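Cytosolic phospholipase A2 delta (Homo sapiens, PDB 5IZ5) hydrolyses glycerophospholipids at the sn-2 position in a calcium-dependent manner, preferring linoleic acid there, and releases a lysophospholipid and a free fatty acid. Local coordinates at residues B[298-303]-B[488-493]; B[660-663]-B[667-670]. The protein carries 3 engineered substitutions. One frame throughout, in Å; residues are numbered along the deposited sequence.

Overall arrangement
Both contacts lie in the catalytic PLA2c region. Following the chain, contact 1 comes first: helix 292-313 meets the hairpin turn at 488-493, closing a long loop that takes in strands 327-331, 360-363 and 463-471 and the nucleophile Ser365. Contact 2 follows in series, neither nested nor crossed, and closes a tight loop with three residues between 660-663 and 667-670, just before strand 672-676. The centres of contacts 1 and 2 are about 12 Å apart; the nearest atoms of contacts 1 and 2 are about 5 Å apart. Side chains link them: Glu491 forms a salt bridge with Arg665, inside the loop of contact 2, and Arg668 pairs with Glu294 of helix 292-313 and Glu486 of strand 482-487.

Contact 1: B[298-303]-B[488-493]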
loop_
_atom_site.group_PDB
_atom_site.type_symbol
_atom_site.label_atom_id
_atom_site.label_comp_id
_atom_site.label_asym_id
_atom_site.label_seq_id
_atom_site.Cartn_x
_atom_site.Cartn_y
_atom_site.Cartn_z
ATOM N N LEU B 298 -0.264 -9.716 -21.589
ATOM C CA LEU B 298 1.065 -9.840 -22.171
ATOM C C LEU B 298 1.019 -10.477 -23.554
ATOM O O LEU B 298 1.698 -10.003 -24.475
ATOM C CB LEU B 298 2.005 -10.628 -21.257
ATOM C CG LEU B 298 2.444 -9.891 -19.988
ATOM C CD1 LEU B 298 3.239 -10.830 -19.095
ATOM C CD2 LEU B 298 3.256 -8.639 -20.311
ATOM N N SER B 299 0.227 -11.540 -23.694
ATOM C CA SER B 299 0.037 -12.185 -25.000
ATOM C C SER B 299 -0.523 -11.198 -26.015
ATOM O O SER B 299 -0.031 -11.113 -27.136
ATOM C CB SER B 299 -0.846 -13.439 -24.890
ATOM O OG SER B 299 -2.213 -13.138 -24.620
ATOM N N ARG B 300 -1.521 -10.422 -25.607
ATOM C CA ARG B 300 -2.086 -9.389 -26.467
ATOM C C ARG B 300 -1.056 -8.308 -26.811
ATOM O O ARG B 300 -0.886 -7.949 -27.980
ATOM C CB ARG B 300 -3.328 -8.776 -25.801
ATOM C CG ARG B 300 -4.521 -9.715 -25.785
ATOM C CD ARG B 300 -5.818 -9.113 -25.275
ATOM N NE ARG B 300 -5.688 -8.168 -24.154
ATOM C CZ ARG B 300 -5.883 -8.467 -22.866
ATOM N NH1 ARG B 300 -6.199 -9.699 -22.482
ATOM N NH2 ARG B 300 -5.759 -7.519 -21.945
ATOM N N ARG B 301 -0.339 -7.821 -25.803
ATOM C CA ARG B 301 0.597 -6.715 -25.995
ATOM C C ARG B 301 1.795 -7.120 -26.855
ATOM O O ARG B 301 2.256 -6.337 -27.675
ATOM C CB ARG B 301 1.081 -6.167 -24.640
ATOM C CG ARG B 301 1.969 -4.931 -24.719
ATOM C CD ARG B 301 1.269 -3.768 -25.402
ATOM N NE ARG B 301 2.105 -2.576 -25.458
ATOM C CZ ARG B 301 1.761 -1.447 -26.073
ATOM N NH1 ARG B 301 0.588 -1.338 -26.695
ATOM N NH2 ARG B 301 2.598 -0.418 -26.070
ATOM N N LYS B 302 2.298 -8.332 -26.659
ATOM C CA LYS B 302 3.495 -8.789 -27.376
ATOM C C LYS B 302 3.318 -8.909 -28.887
ATOM O O LYS B 302 4.301 -8.827 -29.629
ATOM C CB LYS B 302 4.015 -10.098 -26.790
ATOM C CG LYS B 302 4.784 -9.865 -25.501
ATOM C CD LYS B 302 5.192 -11.162 -24.832
ATOM C CE LYS B 302 5.825 -10.873 -23.480
ATOM N NZ LYS B 302 6.265 -12.121 -22.806
ATOM N N GLN B 303 2.081 -9.107 -29.339
ATOM C CA GLN B 303 1.785 -9.038 -30.770
ATOM C C GLN B 303 2.002 -7.630 -31.295
ATOM O O GLN B 303 2.605 -7.448 -32.353
ATOM C CB GLN B 303 0.346 -9.462 -31.065
ATOM C CG GLN B 303 0.165 -10.973 -31.129
ATOM C CD GLN B 303 0.680 -11.536 -32.450
ATOM O OE1 GLN B 303 0.002 -11.458 -33.478
ATOM N NE2 GLN B 303 1.892 -12.080 -32.434
ATOM N N SER B 488 -2.402 -1.448 -10.341
ATOM C CA SER B 488 -2.628 -1.544 -11.787
ATOM C C SER B 488 -4.126 -1.677 -12.056
ATOM O O SER B 488 -4.900 -1.900 -11.123
ATOM C CB SER B 488 -1.886 -2.748 -12.376
ATOM O OG SER B 488 -2.688 -3.915 -12.336
ATOM N N PRO B 489 -4.543 -1.558 -13.332
ATOM C CA PRO B 489 -5.957 -1.759 -13.653
ATOM C C PRO B 489 -6.476 -3.165 -13.344
ATOM O O PRO B 489 -7.686 -3.341 -13.207
ATOM C CB PRO B 489 -6.019 -1.489 -15.161
ATOM C CG PRO B 489 -4.822 -0.644 -15.446
ATOM C CD PRO B 489 -3.771 -1.180 -14.527
ATOM N N TYR B 490 -5.580 -4.142 -13.234
ATOM C CA TYR B 490 -5.953 -5.514 -12.901
ATOM C C TYR B 490 -5.883 -5.836 -11.412
ATOM O O TYR B 490 -6.729 -6.576 -10.908
ATOM C CB TYR B 490 -5.083 -6.518 -13.674
ATOM C CG TYR B 490 -5.206 -6.408 -15.177
ATOM C CD1 TYR B 490 -6.454 -6.365 -15.794
ATOM C CD2 TYR B 490 -4.074 -6.362 -15.987
ATOM C CE1 TYR B 490 -6.569 -6.272 -17.167
ATOM C CE2 TYR B 490 -4.182 -6.258 -17.364
ATOM C CZ TYR B 490 -5.430 -6.215 -17.947
ATOM O OH TYR B 490 -5.551 -6.119 -19.308
ATOM N N GLU B 491 -4.881 -5.323 -10.703
ATOM C CA GLU B 491 -4.790 -5.611 -9.279
ATOM C C GLU B 491 -3.927 -4.642 -8.475
ATOM O O GLU B 491 -3.032 -3.974 -9.007
ATOM C CB GLU B 491 -4.327 -7.056 -9.038
ATOM C CG GLU B 491 -3.058 -7.461 -9.753
ATOM C CD GLU B 491 -2.570 -8.853 -9.376
ATOM O OE1 GLU B 491 -3.371 -9.677 -8.888
ATOM O OE2 GLU B 491 -1.372 -9.127 -9.577
ATOM N N VAL B 492 -4.245 -4.589 -7.183
ATOM C CA VAL B 492 -3.598 -3.728 -6.213
ATOM C C VAL B 492 -3.138 -4.621 -5.072
ATOM O O VAL B 492 -3.921 -5.423 -4.554
ATOM C CB VAL B 492 -4.586 -2.681 -5.664
ATOM C CG1 VAL B 492 -3.921 -1.824 -4.602
ATOM C CG2 VAL B 492 -5.133 -1.806 -6.789
ATOM N N GLY B 493 -1.874 -4.507 -4.687
ATOM C CA GLY B 493 -1.359 -5.360 -3.629
ATOM C C GLY B 493 0.084 -5.187 -3.229
ATOM O O GLY B 493 0.802 -4.333 -3.748
#
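Tyr490 sits in the turn of a beta-hairpin, between antiparallel strands 482-487 and 492-494 of the mixed sheet in the catalytic alpha/beta domain, and its ring projects from that turn to Arg300 on helix 292-313. The touch is narrow, burying 53 Å² in all. Arg300 NH2 donates to Tyr490 OH over 3.0 Å, but the bond is weak because it is strongly bent, with an N-H...O angle of 121°. The phenol oxygen meets the guanidinium at its edge and in its plane, while the planes of guanidinium and ring stand 78° apart, so there is no stacking between them. The two side chains come in from opposite directions. In Arg300 the chain runs extended through chi2 and then bends at chi3 (-37°), which turns the guanidinium back alongside the helix, toward its N-terminal end and the phenol. The stronger partner of the same NH2 is the carbonyl oxygen of Leu456, in a nearby loop, so the tyrosine is the weaker of these two acceptors. The tyrosine side chain also packs against Glu293 and Phe297 of the same helix and Leu463 of strand 463-471. Next along the helix, Arg301 donates to the backbone oxygens of Val358 and Gly459, so two successive arginines tie the helix to loops of the domain.

What presents the tyrosine is the turn itself. Ser488 N bonds to Glu491 O at 2.9 Å, and the serine hydroxyl folds back over the turn as an ST turn and an ST motif together. Ser488 OG accepts from Tyr490 N at 3.0 Å and, on a much straighter line, from Glu491 N at 3.1 Å.

Contact 2: B[660-663]-B[667-670]; sequences SPSM and GRRL. With SO4 (sulfate ion), chain N.
Met663 and Leu670 are joined through a water where their backbones draw nearest, their CA atoms 6.7 Å apart. The water donates to Met663 O and accepts from Leu670 N, each at 2.8 Å, and so serves both backbone groups across the gap. Beside it the two side chains pack obliquely: Met663 is bent at chi2 (-56°), and its SD lies 3.4 Å from Leu670 CD2, while Leu670 CD1 rests close to Met663 O.

Arg668 supplies the direct bond. Its NH1 donates to Ser662 O at 2.8 Å, meeting a lone pair in the carbonyl plane, and the oxygen lies at the guanidinium edge, close to its plane. The same NH1 forms a salt bridge with Glu486, which also binds Ser662 OG, and NE pairs with Glu294; the buried positive charge is thus met by two carboxylates. A leucine here would probably leave Ser662 O without its donor and Glu294 and Glu486 without their cationic mate.

At the outer end, a sulfate, probably from the crystallisation liquor, is held by weak bonds from Gly667 N, the shorter being 3.0 Å to O4. That oxygen also sits 3.1 Å over one face of the Arg669 guanidinium, toward its rim. At the backbone angles of Gly667 (phi 101°) a beta carbon would collide with the carbonyl oxygen of the preceding residue, which accounts for a glycine here.

The water bridge and the Arg668 bond to Ser662 O close a compact turn in the connection that leads into strand 672-676, which lies parallel to strand 327-331 in the central sheet of the alpha/beta hydrolase-type domain.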
loop_
_atom_site.group_PDB
_atom_site.type_symbol
_atom_site.label_atom_id
_atom_site.label_comp_id
_atom_site.label_asym_id
_atom_site.label_seq_id
_atom_site.Cartn_x
_atom_site.Cartn_y
_atom_site.Cartn_z
ATOM N N SER B 660 10.802 1.920 -9.708
ATOM C CA SER B 660 11.465 0.689 -10.143
ATOM C C SER B 660 10.988 -0.634 -9.529
ATOM O O SER B 660 11.058 -1.670 -10.189
ATOM C CB SER B 660 12.979 0.815 -9.930
ATOM O OG SER B 660 13.294 0.995 -8.562
ATOM N N PRO B 661 10.503 -0.621 -8.276
ATOM C CA PRO B 661 10.072 -1.899 -7.684
ATOM C C PRO B 661 9.074 -2.710 -8.532
ATOM O O PRO B 661 9.127 -3.942 -8.546
ATOM C CB PRO B 661 9.433 -1.473 -6.362
ATOM C CG PRO B 661 10.125 -0.203 -6.026
ATOM C CD PRO B 661 10.347 0.500 -7.331
ATOM N N SER B 662 8.186 -2.021 -9.234
ATOM C CA SER B 662 7.230 -2.680 -10.127
ATOM C C SER B 662 7.915 -3.363 -11.319
ATOM O O SER B 662 7.384 -4.339 -11.861
ATOM C CB SER B 662 6.183 -1.670 -10.618
ATOM O OG SER B 662 5.145 -1.520 -9.651
ATOM N N MET B 663 9.080 -2.847 -11.724
ATOM C CA MET B 663 9.881 -3.472 -12.781
ATOM C C MET B 663 10.551 -4.777 -12.332
ATOM O O MET B 663 11.070 -5.500 -13.173
ATOM C CB MET B 663 10.933 -2.493 -13.329
ATOM C CG MET B 663 10.359 -1.247 -14.003
ATOM S SD MET B 663 9.222 -1.656 -15.344
ATOM C CE MET B 663 8.688 -0.045 -15.913
ATOM N N GLY B 667 8.140 -12.566 -12.567
ATOM C CA GLY B 667 7.346 -12.836 -13.757
ATOM C C GLY B 667 7.451 -11.770 -14.825
ATOM O O GLY B 667 7.236 -12.059 -15.998
ATOM N N ARG B 668 7.788 -10.539 -14.446
ATOM C CA ARG B 668 7.805 -9.436 -15.412
ATOM C C ARG B 668 9.000 -9.488 -16.380
ATOM O O ARG B 668 8.862 -9.120 -17.545
ATOM C CB ARG B 668 7.715 -8.082 -14.698
ATOM C CG ARG B 668 6.400 -7.911 -13.943
ATOM C CD ARG B 668 5.812 -6.520 -14.085
ATOM N NE ARG B 668 4.414 -6.504 -13.647
ATOM C CZ ARG B 668 3.962 -5.975 -12.512
ATOM N NH1 ARG B 668 4.782 -5.376 -11.654
ATOM N NH2 ARG B 668 2.664 -6.044 -12.229
ATOM N N ARG B 669 10.159 -9.927 -15.894
ATOM C CA ARG B 669 11.331 -10.209 -16.745
ATOM C C ARG B 669 11.694 -9.074 -17.691
ATOM O O ARG B 669 11.725 -9.274 -18.905
ATOM C CB ARG B 669 11.105 -11.449 -17.621
ATOM C CG ARG B 669 11.641 -12.786 -17.108
ATOM C CD ARG B 669 10.564 -13.602 -16.428
ATOM N NE ARG B 669 10.969 -15.001 -16.311
ATOM C CZ ARG B 669 10.156 -16.011 -15.998
ATOM N NH1 ARG B 669 8.864 -15.803 -15.748
ATOM N NH2 ARG B 669 10.643 -17.245 -15.930
ATOM N N LEU B 670 11.986 -7.897 -17.160
ATOM C CA LEU B 670 12.337 -6.780 -18.026
ATOM C C LEU B 670 13.712 -6.943 -18.648
ATOM O O LEU B 670 14.673 -7.340 -17.980
ATOM C CB LEU B 670 12.217 -5.433 -17.304
ATOM C CG LEU B 670 10.766 -4.969 -17.436
ATOM C CD1 LEU B 670 9.965 -5.327 -16.196
ATOM C CD2 LEU B 670 10.688 -3.494 -17.761
HETATM S S SO4 N . 11.301 -14.131 -12.454
HETATM O O1 SO4 N . 11.476 -12.854 -13.177
HETATM O O2 SO4 N . 12.465 -15.004 -12.716
HETATM O O3 SO4 N . 11.225 -13.869 -10.999
HETATM O O4 SO4 N . 10.071 -14.817 -12.916
HETATM O O HOH W 1 12.264 -7.778 -14.345
#